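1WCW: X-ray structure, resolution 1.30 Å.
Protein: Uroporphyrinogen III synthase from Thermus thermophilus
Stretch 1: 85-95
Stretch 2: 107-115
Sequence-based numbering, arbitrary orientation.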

ATOM      1  N   LEU A  85      19.815  14.600   7.464  1.00 14.77           N
ATOM      2  CA  LEU A  85      18.888  13.618   8.054  1.00 13.38           C
ATOM      3  C   LEU A  85      19.611  12.318   8.332  1.00 16.25           C
ATOM      4  O   LEU A  85      19.169  11.540   9.189  1.00 15.73           O
ATOM      5  CB  LEU A  85      17.724  13.378   7.095  1.00 14.43           C
ATOM      6  CG  LEU A  85      16.839  14.584   6.812  1.00 11.69           C
ATOM      7  CD1 LEU A  85      15.657  14.108   5.972  1.00 12.86           C
ATOM      8  CD2 LEU A  85      16.319  15.244   8.060  1.00 15.16           C
ATOM      9  N   GLU A  86      20.713  12.057   7.659  1.00 16.78           N
ATOM     10  CA  GLU A  86      21.397  10.779   7.894  1.00 19.81           C
ATOM     11  C   GLU A  86      21.932  10.666   9.298  1.00 18.50           C
ATOM     12  O   GLU A  86      21.858   9.584   9.906  1.00 19.13           O
ATOM     13  CB  GLU A  86      22.550  10.571   6.883  1.00 22.42           C
ATOM     14  CG  GLU A  86      22.058  10.543   5.441  1.00 32.78           C
ATOM     15  CD  GLU A  86      23.178  10.325   4.422  1.00 36.47           C
ATOM     16  OE1 GLU A  86      23.741   9.218   4.386  1.00 42.42           O
ATOM     17  OE2 GLU A  86      23.500  11.257   3.658  1.00 48.74           O
ATOM     18  N   GLY A  87      22.451  11.773   9.844  1.00 18.38           N
ATOM     19  CA  GLY A  87      22.965  11.747  11.197  1.00 19.42           C
ATOM     20  C   GLY A  87      21.871  11.376  12.202  1.00 19.70           C
ATOM     21  O   GLY A  87      21.998  10.452  12.995  1.00 20.15           O
ATOM     22  N   PRO A  88      20.773  12.143  12.258  1.00 18.01           N
ATOM     23  CA  PRO A  88      19.672  11.860  13.191  1.00 17.86           C
ATOM     24  C   PRO A  88      19.107  10.450  12.968  1.00 14.60           C
ATOM     25  O   PRO A  88      18.815   9.709  13.914  1.00 14.66           O
ATOM     26  CB  PRO A  88      18.633  12.918  12.856  1.00 21.61           C
ATOM     27  CG  PRO A  88      19.463  14.029  12.269  1.00 21.44           C
ATOM     28  CD  PRO A  88      20.610  13.428  11.552  1.00 18.56           C
ATOM     29  N   LEU A  89      18.920  10.071  11.724  1.00 14.71           N
ATOM     30  CA  LEU A  89      18.399   8.732  11.444  1.00 14.06           C
ATOM     31  C   LEU A  89      19.349   7.617  11.876  1.00 14.58           C
ATOM     32  O   LEU A  89      18.902   6.548  12.351  1.00 13.22           O
ATOM     33  CB  LEU A  89      18.020   8.554   9.978  1.00 12.95           C
ATOM     34  CG  LEU A  89      16.762   9.383   9.604  1.00 17.85           C
ATOM     35  CD1 LEU A  89      16.637   9.423   8.082  1.00 20.14           C
ATOM     36  CD2 LEU A  89      15.556   8.845  10.221  1.00 19.20           C
ATOM     37  N   ALA A  90      20.649   7.878  11.796  1.00 14.80           N
ATOM     38  CA  ALA A  90      21.625   6.857  12.221  1.00 11.92           C
ATOM     39  C   ALA A  90      21.533   6.612  13.707  1.00 17.63           C
ATOM     40  O   ALA A  90      21.736   5.461  14.177  1.00 19.22           O
ATOM     41  CB  ALA A  90      23.004   7.322  11.890  1.00 15.47           C
ATOM     42  N   LYS A  91      21.226   7.665  14.456  1.00 14.09           N
ATOM     43  CA  LYS A  91      21.129   7.527  15.895  1.00 15.27           C
ATOM     44  C   LYS A  91      19.776   6.957  16.345  1.00 17.58           C
ATOM     45  O   LYS A  91      19.684   6.326  17.407  1.00 19.87           O
ATOM     46  CB  LYS A  91      21.382   8.870  16.567  1.00 16.59           C
ATOM     47  CG  LYS A  91      22.833   9.358  16.297  1.00 24.46           C
ATOM     48  CD  LYS A  91      23.109  10.741  16.839  1.00 33.38           C
ATOM     49  CE  LYS A  91      24.550  11.160  16.557  1.00 36.31           C
ATOM     50  NZ  LYS A  91      24.907  12.392  17.337  1.00 44.11           N
ATOM     51  N   ALA A  92      18.721   7.128  15.556  1.00 13.38           N
ATOM     52  CA  ALA A  92      17.440   6.642  15.952  1.00 11.42           C
ATOM     53  C   ALA A  92      17.323   5.091  15.858  1.00 10.01           C
ATOM     54  O   ALA A  92      18.050   4.455  15.094  1.00 11.78           O
ATOM     55  CB  ALA A  92      16.388   7.277  15.008  1.00 13.05           C
ATOM     56  N   PHE A  93      16.370   4.571  16.630  1.00 11.28           N
ATOM     57  CA  PHE A  93      15.994   3.159  16.527  1.00 10.00           C
ATOM     58  C   PHE A  93      15.090   3.165  15.269  1.00  9.35           C
ATOM     59  O   PHE A  93      14.093   3.904  15.227  1.00 10.82           O
ATOM     60  CB  PHE A  93      15.218   2.704  17.753  1.00 10.86           C
ATOM     61  CG  PHE A  93      14.889   1.263  17.772  1.00  9.90           C
ATOM     62  CD1 PHE A  93      15.889   0.308  18.023  1.00 10.92           C
ATOM     63  CD2 PHE A  93      13.616   0.841  17.533  1.00 10.53           C
ATOM     64  CE1 PHE A  93      15.556  -1.079  18.032  1.00 11.41           C
ATOM     65  CE2 PHE A  93      13.303  -0.556  17.527  1.00 12.90           C
ATOM     66  CZ  PHE A  93      14.317  -1.509  17.791  1.00 11.07           C
ATOM     67  N   ARG A  94      15.420   2.346  14.301  1.00  9.51           N
ATOM     68  CA  ARG A  94      14.719   2.373  13.023  1.00  9.21           C
ATOM     69  C   ARG A  94      13.891   1.160  12.802  1.00  9.07           C
ATOM     70  O   ARG A  94      14.405   0.022  12.867  1.00 10.16           O
ATOM     71  CB  ARG A  94      15.744   2.522  11.918  1.00 10.21           C
ATOM     72  CG  ARG A  94      16.570   3.809  11.980  1.00 10.59           C
ATOM     73  CD  ARG A  94      17.590   3.896  10.820  1.00 12.40           C
ATOM     74  NE  ARG A  94      18.571   2.831  10.807  1.00 13.13           N
ATOM     75  CZ  ARG A  94      19.653   2.807  11.589  1.00 12.11           C
ATOM     76  NH1 ARG A  94      20.478   1.749  11.464  1.00 15.49           N
ATOM     77  NH2 ARG A  94      19.898   3.789  12.464  1.00 13.96           N
ATOM     78  N   LEU A  95      12.611   1.353  12.512  1.00 10.42           N
ATOM     79  CA  LEU A  95      11.698   0.279  12.182  1.00  9.39           C
ATOM     80  C   LEU A  95      11.162   0.375  10.786  1.00 10.72           C
ATOM     81  O   LEU A  95      10.881   1.506  10.303  1.00 13.12           O
ATOM     82  CB  LEU A  95      10.502   0.300  13.090  1.00 13.91           C
ATOM     83  CG  LEU A  95      10.767  -0.027  14.540  1.00 15.03           C
ATOM     84  CD1 LEU A  95       9.532   0.197  15.352  1.00 19.84           C
ATOM     85  CD2 LEU A  95      11.267  -1.509  14.701  1.00 17.50           C
ATOM     86  N   GLU A 107      19.481   0.578   1.472  1.00 18.26           N
ATOM     87  CA  GLU A 107      20.145   1.258   0.349  1.00 20.68           C
ATOM     88  C   GLU A 107      20.670   2.635   0.750  1.00 21.57           C
ATOM     89  O   GLU A 107      21.614   3.142   0.167  1.00 24.28           O
ATOM     90  CB  GLU A 107      19.211   1.335  -0.842  1.00 19.65           C
ATOM     91  CG  GLU A 107      19.002  -0.039  -1.524  1.00 23.31           C
ATOM     92  CD  GLU A 107      17.904  -0.044  -2.624  1.00 38.44           C
ATOM     93  OE1 GLU A 107      17.725  -1.111  -3.284  1.00 37.64           O
ATOM     94  OE2 GLU A 107      17.218   0.998  -2.833  1.00 36.06           O
ATOM     95  N   ALA A 108      20.059   3.274   1.746  1.00 16.91           N
ATOM     96  CA  ALA A 108      20.521   4.571   2.215  1.00 17.23           C
ATOM     97  C   ALA A 108      21.632   4.447   3.283  1.00 16.35           C
ATOM     98  O   ALA A 108      22.104   5.444   3.788  1.00 19.84           O
ATOM     99  CB  ALA A 108      19.305   5.361   2.797  1.00 16.41           C
ATOM    100  N   GLY A 109      22.003   3.197   3.620  1.00 17.07           N
ATOM    101  CA  GLY A 109      23.013   2.916   4.629  1.00 19.08           C
ATOM    102  C   GLY A 109      22.467   3.127   6.029  1.00 20.69           C
ATOM    103  O   GLY A 109      23.192   3.431   6.960  1.00 20.81           O
ATOM    104  N   LEU A 110      21.152   2.948   6.161  1.00 15.30           N
ATOM    105  CA  LEU A 110      20.453   3.144   7.465  1.00 16.10           C
ATOM    106  C   LEU A 110      19.571   1.910   7.656  1.00 13.45           C
ATOM    107  O   LEU A 110      18.344   2.016   7.839  1.00 13.26           O
ATOM    108  CB  LEU A 110      19.577   4.411   7.402  1.00 15.00           C
ATOM    109  CG  LEU A 110      20.347   5.742   7.252  1.00 17.43           C
ATOM    110  CD1 LEU A 110      19.402   6.836   6.821  1.00 19.57           C
ATOM    111  CD2 LEU A 110      21.010   6.118   8.579  1.00 22.07           C
ATOM    112  N   PRO A 111      20.165   0.710   7.637  1.00 15.33           N
ATOM    113  CA  PRO A 111      19.338  -0.493   7.767  1.00 14.31           C
ATOM    114  C   PRO A 111      18.461  -0.496   9.013  1.00 14.20           C
ATOM    115  O   PRO A 111      18.864  -0.046  10.085  1.00 14.04           O
ATOM    116  CB  PRO A 111      20.366  -1.661   7.737  1.00 19.36           C
ATOM    117  CG  PRO A 111      21.630  -1.006   8.320  1.00 18.94           C
ATOM    118  CD  PRO A 111      21.620   0.411   7.775  1.00 19.64           C
ATOM    119  N   PRO A 112      17.265  -1.031   8.884  1.00 12.66           N
ATOM    120  CA  PRO A 112      16.381  -1.061  10.046  1.00 11.23           C
ATOM    121  C   PRO A 112      16.846  -2.010  11.122  1.00 11.19           C
ATOM    122  O   PRO A 112      17.463  -3.032  10.845  1.00 13.08           O
ATOM    123  CB  PRO A 112      15.029  -1.505   9.454  1.00 11.39           C
ATOM    124  CG  PRO A 112      15.440  -2.368   8.277  1.00 13.69           C
ATOM    125  CD  PRO A 112      16.668  -1.693   7.684  1.00 12.53           C
ATOM    126  N   HIS A 113      16.499  -1.687  12.359  1.00  9.81           N
ATOM    127  CA  HIS A 113      16.770  -2.588  13.480  1.00  9.69           C
ATOM    128  C   HIS A 113      15.756  -3.678  13.545  1.00 12.04           C
ATOM    129  O   HIS A 113      16.075  -4.744  14.104  1.00 13.08           O
ATOM    130  CB  HIS A 113      16.809  -1.797  14.784  1.00 10.27           C
ATOM    131  CG  HIS A 113      17.848  -0.728  14.786  1.00 10.11           C
ATOM    132  ND1 HIS A 113      19.224  -0.897  14.936  1.00 14.08           N
ATOM    133  CD2 HIS A 113      17.650   0.606  14.645  1.00 10.32           C
ATOM    134  CE1 HIS A 113      19.815   0.298  14.916  1.00  7.93           C
ATOM    135  NE2 HIS A 113      18.864   1.219  14.728  1.00 14.64           N
ATOM    136  N   ALA A 114      14.524  -3.489  13.084  1.00 12.19           N
ATOM    137  CA  ALA A 114      13.538  -4.538  13.047  1.00 12.76           C
ATOM    138  C   ALA A 114      12.589  -4.197  11.899  1.00 12.55           C
ATOM    139  O   ALA A 114      12.453  -3.047  11.482  1.00 11.29           O
ATOM    140  CB  ALA A 114      12.816  -4.651  14.343  1.00 15.82           C
ATOM    141  N   VAL A 115      11.961  -5.246  11.386  1.00 10.66           N
ATOM    142  CA  VAL A 115      11.101  -5.186  10.198  1.00 11.26           C
ATOM    143  C   VAL A 115       9.890  -6.035  10.435  1.00 10.14           C
ATOM    144  O   VAL A 115       9.980  -7.198  10.923  1.00 12.43           O
ATOM    145  CB  VAL A 115      11.824  -5.752   8.944  1.00 12.29           C
ATOM    146  CG1 VAL A 115      10.982  -5.571   7.718  1.00 14.40           C
ATOM    147  CG2 VAL A 115      13.148  -5.064   8.783  1.00 14.70           C
TER
HETATM  148  O   HOH W   1      24.036   6.543   5.576  1.00 38.23           O

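The apolar centre of this contact is L110, whose side chain lies against the helix of the first stretch, residues 86–91. Its CA-to-CB bond runs sideways, but with chi1 in m and chi2 in t the two methyl groups reach the helix. L110 CD1 lies 3.9 Å from L89 CB, while L110 CD2 is 4.0 Å from A90 CB and 3.8 Å from E86 O. A branched aliphatic side chain suits this place because it can cover several atoms of a helix surface at once. L110 CD2 also lies 3.7 Å from A90 N, so the leucine rests on the helix backbone as well as on the A90 methyl group. A second apolar contact lies at the strands, where L95 and A114 form a parallel bridge with CA atoms 5.2 Å apart. Their side chains share one face of the sheet, and L95 CD2 meets A114 CB at 3.5 Å; L95 CA also makes a CA-H···O contact with A114 O at 3.5 Å.

Between these two regions R94 ties helix, strand and loop together. The extended reach and several N-H groups of arginine allow one buried side chain to satisfy a cluster of carbonyl oxygens. R94 NH1 donates to P111 O at 2.8 Å, and R94 NE donates to the same P111 O at 3.0 Å, so two donors converge on one acceptor near the guanidinium plane. A weak bond from R94 NE to L110 O, 3.1 Å, adds to this. R94 NH2 turns back to its own stretch, donating to L89 O at 2.9 Å and weakly to A90 O at 3.0 Å, near the end of the helix. P111 has no N-H to give, but its carbonyl can still accept. R94 O accepts from H113 N at 2.8 Å, fixing the loop just before the parallel bridge.

H113 points toward the first stretch. Its ring lies nearly parallel to that of F93, the planes 6° apart, but the centroids are 5.1 Å apart and the rings are slid so far that they barely overlap. H113 CB approaches F93 CE1 at 3.6 Å, while H113 NE2 makes a weak hydrogen bond to A92 O at 3.4 Å and lies over one face of the R94 guanidinium.

At the exposed edge beside the helix, E86 OE1 and A108 O are 4.2 Å apart. Both are acceptors, so a water bridges them, donating to E86 OE1 and to A108 O, each 2.9 Å from the water oxygen.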